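Local coordinates for protein PHOX (Pseudomonas fluorescens, PDB 4A9V) that catalyses the hydrolysis of phosphate monoesters as an alkaline phosphatase, using a complex iron-calcium cofactor held by a beta-propeller, at residues Lys423-Gln428 against Ala500-Gly505; Leu448-Gly453 against Ser467-Gln472; Gly453-His458 against Gln472-Ser477. One frame throughout, in Å; residues are numbered along the deposited sequence. Where two conformers were deposited one is given.

Contact 1: residues Lys423-Gln428 against Ala500-Gly505; sequences KNVYGQ and AGDFAG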
loop_
_atom_site.group_PDB
_atom_site.type_symbol
_atom_site.label_atom_id
_atom_site.label_comp_id
_atom_site.label_asym_id
_atom_site.label_seq_id
_atom_site.Cartn_x
_atom_site.Cartn_y
_atom_site.Cartn_z
ATOM N N LYS A 423 -23.131 -5.151 -2.917
ATOM C CA LYS A 423 -22.863 -5.574 -1.544
ATOM C C LYS A 423 -21.687 -6.563 -1.535
ATOM O O LYS A 423 -21.770 -7.675 -1.015
ATOM C CB LYS A 423 -24.117 -6.177 -0.908
ATOM C CG LYS A 423 -25.268 -5.192 -0.833
ATOM C CD LYS A 423 -26.546 -5.824 -0.303
ATOM C CE LYS A 423 -27.713 -4.849 -0.368
ATOM N NZ LYS A 423 -29.005 -5.471 0.037
ATOM N N ASN A 424 -20.583 -6.131 -2.130
ATOM C CA ASN A 424 -19.458 -6.991 -2.438
ATOM C C ASN A 424 -18.558 -7.157 -1.212
ATOM O O ASN A 424 -17.888 -6.216 -0.788
ATOM C CB ASN A 424 -18.687 -6.341 -3.586
ATOM C CG ASN A 424 -17.394 -7.053 -3.920
ATOM O OD1 ASN A 424 -17.217 -8.236 -3.619
ATOM N ND2 ASN A 424 -16.511 -6.351 -4.631
ATOM N N VAL A 425 -18.610 -8.336 -0.599
ATOM C CA VAL A 425 -17.823 -8.604 0.595
ATOM C C VAL A 425 -16.522 -9.355 0.316
ATOM O O VAL A 425 -15.715 -9.534 1.228
ATOM C CB VAL A 425 -18.645 -9.349 1.672
ATOM C CG1 VAL A 425 -19.904 -8.566 2.016
ATOM C CG2 VAL A 425 -18.987 -10.764 1.232
ATOM N N TYR A 426 -16.321 -9.799 -0.924
ATOM C CA TYR A 426 -15.192 -10.680 -1.236
ATOM C C TYR A 426 -14.079 -10.046 -2.065
ATOM O O TYR A 426 -12.925 -10.434 -1.929
ATOM C CB TYR A 426 -15.661 -11.946 -1.945
ATOM C CG TYR A 426 -16.597 -12.804 -1.124
ATOM C CD1 TYR A 426 -16.143 -13.489 -0.007
ATOM C CD2 TYR A 426 -17.922 -12.987 -1.509
ATOM C CE1 TYR A 426 -16.992 -14.307 0.723
ATOM C CE2 TYR A 426 -18.770 -13.817 -0.796
ATOM C CZ TYR A 426 -18.295 -14.496 0.297
ATOM O OH TYR A 426 -19.168 -15.305 0.996
ATOM N N GLY A 427 -14.441 -9.175 -3.005
ATOM C CA GLY A 427 -13.457 -8.553 -3.885
ATOM C C GLY A 427 -13.151 -9.324 -5.157
ATOM O O GLY A 427 -13.729 -10.379 -5.445
ATOM N N GLN A 428 -12.234 -8.761 -5.931
ATOM C CA GLN A 428 -11.899 -9.282 -7.242
ATOM C C GLN A 428 -10.558 -8.676 -7.667
ATOM O O GLN A 428 -10.076 -7.722 -7.043
ATOM C CB GLN A 428 -13.011 -8.974 -8.269
ATOM C CG GLN A 428 -13.273 -7.491 -8.531
ATOM C CD GLN A 428 -14.412 -6.919 -7.699
ATOM O OE1 GLN A 428 -14.848 -7.516 -6.717
ATOM N NE2 GLN A 428 -14.845 -5.713 -8.045
ATOM N N ALA A 500 -16.265 -17.703 9.558
ATOM C CA ALA A 500 -17.673 -17.951 9.846
ATOM C C ALA A 500 -18.553 -17.204 8.851
ATOM O O ALA A 500 -18.121 -16.233 8.233
ATOM C CB ALA A 500 -18.006 -17.517 11.266
ATOM N N GLY A 501 -19.808 -17.626 8.749
ATOM C CA GLY A 501 -20.771 -16.950 7.888
ATOM C C GLY A 501 -20.322 -16.934 6.440
ATOM O O GLY A 501 -20.003 -17.981 5.871
ATOM N N ASP A 502 -20.236 -15.741 5.856
ATOM C CA ASP A 502 -19.797 -15.601 4.465
ATOM C C ASP A 502 -18.359 -16.084 4.280
ATOM O O ASP A 502 -17.923 -16.335 3.159
ATOM C CB ASP A 502 -19.896 -14.146 3.997
ATOM C CG ASP A 502 -21.298 -13.747 3.574
ATOM O OD1 ASP A 502 -22.151 -14.635 3.357
ATOM O OD2 ASP A 502 -21.501 -12.542 3.318
ATOM N N PHE A 503 -17.625 -16.211 5.381
ATOM C CA PHE A 503 -16.194 -16.482 5.326
ATOM C C PHE A 503 -15.868 -17.846 5.926
ATOM O O PHE A 503 -14.704 -18.181 6.113
ATOM C CB PHE A 503 -15.434 -15.368 6.048
ATOM C CG PHE A 503 -15.841 -13.991 5.607
ATOM C CD1 PHE A 503 -15.515 -13.548 4.335
ATOM C CD2 PHE A 503 -16.743 -13.250 6.353
ATOM C CE1 PHE A 503 -15.993 -12.339 3.862
ATOM C CE2 PHE A 503 -17.220 -12.038 5.890
ATOM C CZ PHE A 503 -16.871 -11.595 4.628
ATOM N N ALA A 504 -16.887 -18.681 6.102
ATOM C CA ALA A 504 -16.667 -20.022 6.643
ATOM C C ALA A 504 -15.712 -20.792 5.742
ATOM O O ALA A 504 -15.965 -20.940 4.547
ATOM C CB ALA A 504 -17.988 -20.766 6.783
ATOM N N GLY A 505 -14.636 -21.306 6.331
ATOM C CA GLY A 505 -13.662 -22.093 5.593
ATOM C C GLY A 505 -12.457 -21.318 5.090
ATOM O O GLY A 505 -11.534 -21.907 4.536
#
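Tyr426 and Phe503 both turn CG away from the carbonyl carbon, to the side of N (chi1 -62° for Tyr426), and this torsion carries each ring from a laterally directed CB toward the opposing loop. The Tyr426 ring thereby reaches past Val425 until its hydroxyl arrives at the backbone of Asp502, where OH donates to Asp502 O at 2.7 Å. The O-H meets a lone pair of the carbonyl oxygen within the carbonyl plane, with a C=O...O angle of 119°, and Asp502 O lies at the edge of the tyrosine ring. Tyr426 OH also comes within 3.3 Å of Asp502 CB, so the residue is approached at both its carbonyl and its side-chain root. Val425 holds CG2 in the crowded position between N and carbonyl carbon; from there the methyl lies over one face of the Tyr426 ring, 3.6 Å above its plane and over the centre. The same CG2 lies 4.1 Å from Phe503 CZ and 3.7 Å from Asp502 OD2, wedged between the tyrosine and the second loop. The rings meet obliquely, Tyr426 CE1 to Phe503 CE1 at 3.8 Å, with their planes turned by 67°. Behind Tyr426, the loop is shaped by an Asx turn, in which Asn424 OD1 accepts from the backbone N of Tyr426. Gly427 N donates to Asn424 OD1 more nearly straight, at 3.0 Å. The contact joins the loop entering strand 428-434 to the loop between strands 489-493 and 510-514 of the beta-propeller. Two donors, the tyrosine hydroxyl and Asn454 ND2, hold the Asp502 carbonyl, which would probably be polarised by them, while His458 NE2 holds the carboxylate through OD1.

Contact 2: residues Leu448-Gly453 against Ser467-Gln472; sequences LFVVAG and SNITPQ
A classic beta bulge, with Phe449 and Val450 both facing Ile429 of the neighbouring antiparallel strand 428-434, interrupts strand 443-451 of this beta-propeller near its end, and against it lies the irregular segment Ser467-Gln472. The side chains of Val450, Asn468 and Ile469 carry most of the meeting. Val450 and Ile469 each direct CB toward the opposite segment, and the side chains cross at about a right angle. The valine puts CG2 anti to its backbone N, and that methyl touches the isoleucine tip, Val450 CG2 to Ile469 CD1 at 3.6 Å; Ile469 CG1 is almost as near to it, so the valine branch sits against the bent end of the isoleucine chain. Ile469 turns CG1 anti to its carbonyl carbon, toward the strand, where CG1 rests 3.5 Å from Val451 O. Its other branch, Ile469 CG2, reaches along the chain to Gly453 O at 3.6 Å, so that one residue straddles the strand end over four residues. Asn468 crosses Val450 obliquely. Its CG occupies the crowded position between N and carbonyl carbon (chi1 51°), a torsion that swings the amide toward the bulge and lays Asn468 OD1 3.6 Å from Val450 CG2. The amide is tied down at both ends: OD1 accepts from Ser466 OG, and ND2 bonds to Gly519 O as well as to the bulge. Ile521 of strand 521-526 also touches Val450 and Asn468, and Phe475 touches Ile469. At the bulge itself Asn468 ND2 donates to Phe449 O at 3.1 Å, with an N-H...O angle of 161° and the acceptor close to the amide plane.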
loop_
_atom_site.group_PDB
_atom_site.type_symbol
_atom_site.label_atom_id
_atom_site.label_comp_id
_atom_site.label_asym_id
_atom_site.label_seq_id
_atom_site.Cartn_x
_atom_site.Cartn_y
_atom_site.Cartn_z
ATOM N N LEU A 448 -11.669 -9.407 -15.573
ATOM C CA LEU A 448 -11.531 -9.805 -14.168
ATOM C C LEU A 448 -10.793 -11.138 -14.078
ATOM O O LEU A 448 -11.335 -12.207 -14.368
ATOM C CB LEU A 448 -12.865 -9.866 -13.445
ATOM C CG LEU A 448 -13.536 -8.506 -13.200
ATOM C CD1 LEU A 448 -14.783 -8.667 -12.340
ATOM C CD2 LEU A 448 -12.593 -7.485 -12.578
ATOM N N PHE A 449 -9.533 -11.054 -13.665
ATOM C CA PHE A 449 -8.673 -12.221 -13.515
ATOM C C PHE A 449 -9.226 -13.213 -12.491
ATOM O O PHE A 449 -9.131 -14.419 -12.686
ATOM C CB PHE A 449 -7.263 -11.762 -13.110
ATOM C CG PHE A 449 -6.312 -12.890 -12.857
ATOM C CD1 PHE A 449 -5.875 -13.688 -13.898
ATOM C CD2 PHE A 449 -5.923 -13.217 -11.571
ATOM C CE1 PHE A 449 -5.083 -14.794 -13.665
ATOM C CE2 PHE A 449 -5.079 -14.285 -11.338
ATOM C CZ PHE A 449 -4.684 -15.097 -12.386
ATOM N N VAL A 450 -9.807 -12.713 -11.405
ATOM C CA VAL A 450 -10.526 -13.573 -10.475
ATOM C C VAL A 450 -11.612 -12.753 -9.800
ATOM O O VAL A 450 -11.461 -11.548 -9.607
ATOM C CB VAL A 450 -9.576 -14.225 -9.438
ATOM C CG1 VAL A 450 -9.003 -13.197 -8.487
ATOM C CG2 VAL A 450 -10.297 -15.330 -8.672
ATOM N N VAL A 451 -12.730 -13.401 -9.496
ATOM C CA VAL A 451 -13.759 -12.839 -8.640
ATOM C C VAL A 451 -13.824 -13.693 -7.380
ATOM O O VAL A 451 -14.152 -14.877 -7.453
ATOM C CB VAL A 451 -15.131 -12.812 -9.339
ATOM C CG1 VAL A 451 -16.151 -12.128 -8.442
ATOM C CG2 VAL A 451 -15.033 -12.107 -10.686
ATOM N N ALA A 452 -13.337 -13.160 -6.264
ATOM C CA ALA A 452 -13.293 -13.940 -5.041
ATOM C C ALA A 452 -14.705 -14.264 -4.574
ATOM O O ALA A 452 -15.652 -13.531 -4.852
ATOM C CB ALA A 452 -12.522 -13.195 -3.963
ATOM N N GLY A 453 -14.838 -15.373 -3.863
ATOM C CA GLY A 453 -16.126 -15.773 -3.337
ATOM C C GLY A 453 -16.001 -16.985 -2.447
ATOM O O GLY A 453 -14.901 -17.473 -2.182
ATOM N N SER A 467 -14.709 -19.296 -11.515
ATOM C CA SER A 467 -14.489 -20.730 -11.530
ATOM C C SER A 467 -13.093 -21.133 -11.058
ATOM O O SER A 467 -12.851 -22.312 -10.790
ATOM C CB SER A 467 -14.728 -21.270 -12.932
ATOM O OG SER A 467 -13.863 -20.634 -13.852
ATOM N N ASN A 468 -12.152 -20.190 -11.060
ATOM C CA ASN A 468 -10.824 -20.443 -10.504
ATOM C C ASN A 468 -10.753 -20.328 -8.980
ATOM O O ASN A 468 -9.706 -20.610 -8.375
ATOM C CB ASN A 468 -9.734 -19.599 -11.202
ATOM C CG ASN A 468 -10.051 -18.104 -11.296
ATOM O OD1 ASN A 468 -11.206 -17.662 -11.247
ATOM N ND2 ASN A 468 -9.000 -17.322 -11.552
ATOM N N ILE A 469 -11.889 -20.023 -8.361
ATOM C CA ILE A 469 -12.067 -20.155 -6.919
ATOM C C ILE A 469 -12.760 -21.482 -6.618
ATOM O O ILE A 469 -13.803 -21.788 -7.193
ATOM C CB ILE A 469 -12.923 -18.995 -6.359
ATOM C CG1 ILE A 469 -12.224 -17.649 -6.576
ATOM C CG2 ILE A 469 -13.221 -19.220 -4.887
ATOM C CD1 ILE A 469 -10.877 -17.525 -5.893
ATOM N N THR A 470 -12.239 -22.197 -5.632
ATOM C CA THR A 470 -12.790 -23.473 -5.210
ATOM C C THR A 470 -12.956 -23.494 -3.698
ATOM O O THR A 470 -12.347 -22.687 -3.000
ATOM C CB THR A 470 -11.858 -24.632 -5.597
ATOM O OG1 THR A 470 -10.686 -24.590 -4.774
ATOM C CG2 THR A 470 -11.470 -24.560 -7.067
ATOM N N PRO A 471 -13.638 -24.525 -3.174
ATOM C CA PRO A 471 -13.701 -24.619 -1.723
ATOM C C PRO A 471 -12.339 -24.826 -1.071
ATOM O O PRO A 471 -12.160 -24.476 0.095
ATOM C CB PRO A 471 -14.622 -25.820 -1.496
ATOM C CG PRO A 471 -15.553 -25.755 -2.659
ATOM C CD PRO A 471 -14.664 -25.367 -3.815
ATOM N N GLN A 472 -11.381 -25.363 -1.821
ATOM C CA GLN A 472 -10.046 -25.570 -1.275
ATOM C C GLN A 472 -9.236 -24.277 -1.165
ATOM O O GLN A 472 -8.564 -24.076 -0.154
ATOM C CB GLN A 472 -9.274 -26.622 -2.070
ATOM C CG GLN A 472 -8.021 -27.105 -1.341
ATOM C CD GLN A 472 -6.885 -26.086 -1.336
ATOM O OE1 GLN A 472 -6.723 -25.311 -2.280
ATOM N NE2 GLN A 472 -6.030 -26.158 -0.323
#

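Contact 3: residues Gly453-His458 against Gln472-Ser477; sequences GNPSVH and QNMFNS
Met474 fills the tight side of this contact: CG takes the crowded position between N and carbonyl carbon (chi1 56°), and the chain then runs fully extended toward Asn454 and Pro455. Met474 SD comes within 3.2 Å of Asn454 OD1, a close approach of thioether sulfur and amide oxygen that is no hydrogen bond, and CE stands 3.5 Å from the same Asn454 OD1. Pro455 runs antiparallel alongside the methionine chain, CD 3.8 Å from Met474 SD. Asn454 sets its CG anti to the backbone N, and OD1 accepts from Val457 N at 3.0 Å, an Asx motif that closes the turn in this loop between strands 443-451 and 478-483 of the beta-propeller. Its ND2 donates to Asp502 O and Ala504 O. An alanine here would probably loosen the turn and its tie to the neighbouring loop, since the acceptor for Val457 N and both ND2 bonds would be gone. On the solvent side packing is looser: exposed Ser456 brings OG to 3.7 Å from Met474 CE. Separately, a water bridges buried Gly453 and Phe475, accepting from both backbone N atoms over the rim of the Phe475 ring.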
loop_
_atom_site.group_PDB
_atom_site.type_symbol
_atom_site.label_atom_id
_atom_site.label_comp_id
_atom_site.label_asym_id
_atom_site.label_seq_id
_atom_site.Cartn_x
_atom_site.Cartn_y
_atom_site.Cartn_z
ATOM N N GLY A 453 -14.838 -15.373 -3.863
ATOM C CA GLY A 453 -16.126 -15.773 -3.337
ATOM C C GLY A 453 -16.001 -16.985 -2.447
ATOM O O GLY A 453 -14.901 -17.473 -2.182
ATOM N N ASN A 454 -17.144 -17.468 -1.981
ATOM C CA ASN A 454 -17.180 -18.638 -1.122
ATOM C C ASN A 454 -18.102 -19.690 -1.722
ATOM O O ASN A 454 -19.309 -19.664 -1.499
ATOM C CB ASN A 454 -17.660 -18.272 0.285
ATOM C CG ASN A 454 -17.444 -19.400 1.275
ATOM O OD1 ASN A 454 -17.580 -20.578 0.924
ATOM N ND2 ASN A 454 -17.044 -19.054 2.492
ATOM N N PRO A 455 -17.546 -20.591 -2.536
ATOM C CA PRO A 455 -18.369 -21.595 -3.207
ATOM C C PRO A 455 -18.834 -22.715 -2.278
ATOM O O PRO A 455 -19.678 -23.511 -2.672
ATOM C CB PRO A 455 -17.441 -22.151 -4.291
ATOM C CG PRO A 455 -16.063 -21.873 -3.797
ATOM C CD PRO A 455 -16.164 -20.576 -3.050
ATOM N N SER A 456 -18.357 -22.727 -1.038
ATOM C CA SER A 456 -18.885 -23.649 -0.035
ATOM C C SER A 456 -20.219 -23.158 0.525
ATOM O O SER A 456 -21.148 -23.941 0.718
ATOM C CB SER A 456 -17.878 -23.841 1.098
ATOM O OG SER A 456 -16.790 -24.636 0.673
ATOM N N VAL A 457 -20.329 -21.847 0.700
ATOM C CA VAL A 457 -21.484 -21.239 1.344
ATOM C C VAL A 457 -22.490 -20.754 0.297
ATOM O O VAL A 457 -23.698 -20.785 0.530
ATOM C CB VAL A 457 -21.038 -20.065 2.234
ATOM C CG1 VAL A 457 -22.242 -19.326 2.792
ATOM C CG2 VAL A 457 -20.129 -20.556 3.355
ATOM N N HIS A 458 -21.988 -20.359 -0.871
ATOM C CA HIS A 458 -22.797 -19.675 -1.881
ATOM C C HIS A 458 -22.653 -20.307 -3.245
ATOM O O HIS A 458 -22.634 -19.616 -4.265
ATOM C CB HIS A 458 -22.433 -18.191 -1.945
ATOM C CG HIS A 458 -22.758 -17.429 -0.684
ATOM N ND1 HIS A 458 -24.018 -17.291 -0.219
ATOM C CD2 HIS A 458 -21.934 -16.747 0.205
ATOM C CE1 HIS A 458 -24.001 -16.521 0.884
ATOM N NE2 HIS A 458 -22.721 -16.224 1.163
ATOM N N GLN A 472 -11.381 -25.363 -1.821
ATOM C CA GLN A 472 -10.046 -25.570 -1.275
ATOM C C GLN A 472 -9.236 -24.277 -1.165
ATOM O O GLN A 472 -8.564 -24.076 -0.154
ATOM C CB GLN A 472 -9.274 -26.622 -2.070
ATOM C CG GLN A 472 -8.021 -27.105 -1.341
ATOM C CD GLN A 472 -6.885 -26.086 -1.336
ATOM O OE1 GLN A 472 -6.723 -25.311 -2.280
ATOM N NE2 GLN A 472 -6.030 -26.158 -0.323
ATOM N N ASN A 473 -9.295 -23.409 -2.178
ATOM C CA ASN A 473 -8.365 -22.280 -2.278
ATOM C C ASN A 473 -8.967 -20.923 -1.927
ATOM O O ASN A 473 -8.292 -19.901 -2.029
ATOM C CB ASN A 473 -7.720 -22.209 -3.667
ATOM C CG ASN A 473 -8.666 -21.684 -4.732
ATOM O OD1 ASN A 473 -9.821 -21.384 -4.453
ATOM N ND2 ASN A 473 -8.195 -21.631 -5.975
ATOM N N MET A 474 -10.206 -20.910 -1.456
ATOM C CA MET A 474 -10.942 -19.660 -1.373
ATOM C C MET A 474 -10.378 -18.705 -0.322
ATOM O O MET A 474 -9.853 -19.107 0.721
ATOM C CB MET A 474 -12.424 -19.920 -1.131
ATOM C CG MET A 474 -12.710 -20.757 0.093
ATOM S SD MET A 474 -14.481 -20.977 0.295
ATOM C CE MET A 474 -14.499 -21.917 1.818
ATOM N N PHE A 475 -10.572 -17.418 -0.594
ATOM C CA PHE A 475 -10.039 -16.326 0.214
ATOM C C PHE A 475 -10.946 -15.108 0.040
ATOM O O PHE A 475 -11.828 -15.098 -0.819
ATOM C CB PHE A 475 -8.609 -15.992 -0.230
ATOM C CG PHE A 475 -8.504 -15.560 -1.668
ATOM C CD1 PHE A 475 -8.367 -16.500 -2.688
ATOM C CD2 PHE A 475 -8.575 -14.214 -2.009
ATOM C CE1 PHE A 475 -8.289 -16.094 -4.010
ATOM C CE2 PHE A 475 -8.518 -13.814 -3.335
ATOM C CZ PHE A 475 -8.388 -14.755 -4.338
ATOM N N ASN A 476 -10.729 -14.074 0.836
ATOM C CA ASN A 476 -11.477 -12.838 0.640
ATOM C C ASN A 476 -10.595 -11.616 0.795
ATOM O O ASN A 476 -9.567 -11.657 1.485
ATOM C CB ASN A 476 -12.701 -12.766 1.566
ATOM C CG ASN A 476 -12.348 -12.386 2.987
ATOM O OD1 ASN A 476 -12.448 -11.220 3.376
ATOM N ND2 ASN A 476 -11.987 -13.387 3.796
ATOM N N SER A 477 -10.991 -10.542 0.117
ATOM C CA SER A 477 -10.363 -9.234 0.239
ATOM C C SER A 477 -8.878 -9.276 -0.136
ATOM O O SER A 477 -8.012 -8.864 0.639
ATOM C CB SER A 477 -10.543 -8.686 1.652
ATOM O OG SER A 477 -11.916 -8.629 2.007
HETATM O O HOH W 1 -12.289 -16.646 -2.948
#

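How the contacts relate
All three contacts sit about equally far out, 22 to 24 Å between contact centres and chain centre, yet contacts 2 and 3 are locally buried and contact 1 only partly. Contact 2 pins the loop to the end of strand 443-451; contact 3 joins two parts of the loop itself, and the two share Gly453 and Gln472. Contact 1 spans a longer interval that encloses both. Its centre lies about 7 Å from that of contact 3, to which polar links join it, between Asp502 and His458 and between Tyr426 and Ser477. Contact 2 is mainly aliphatic, anchored by one amide; contact 3 relies on a thioether and a water; contact 1 mixes aromatic packing with a hydroxyl bond.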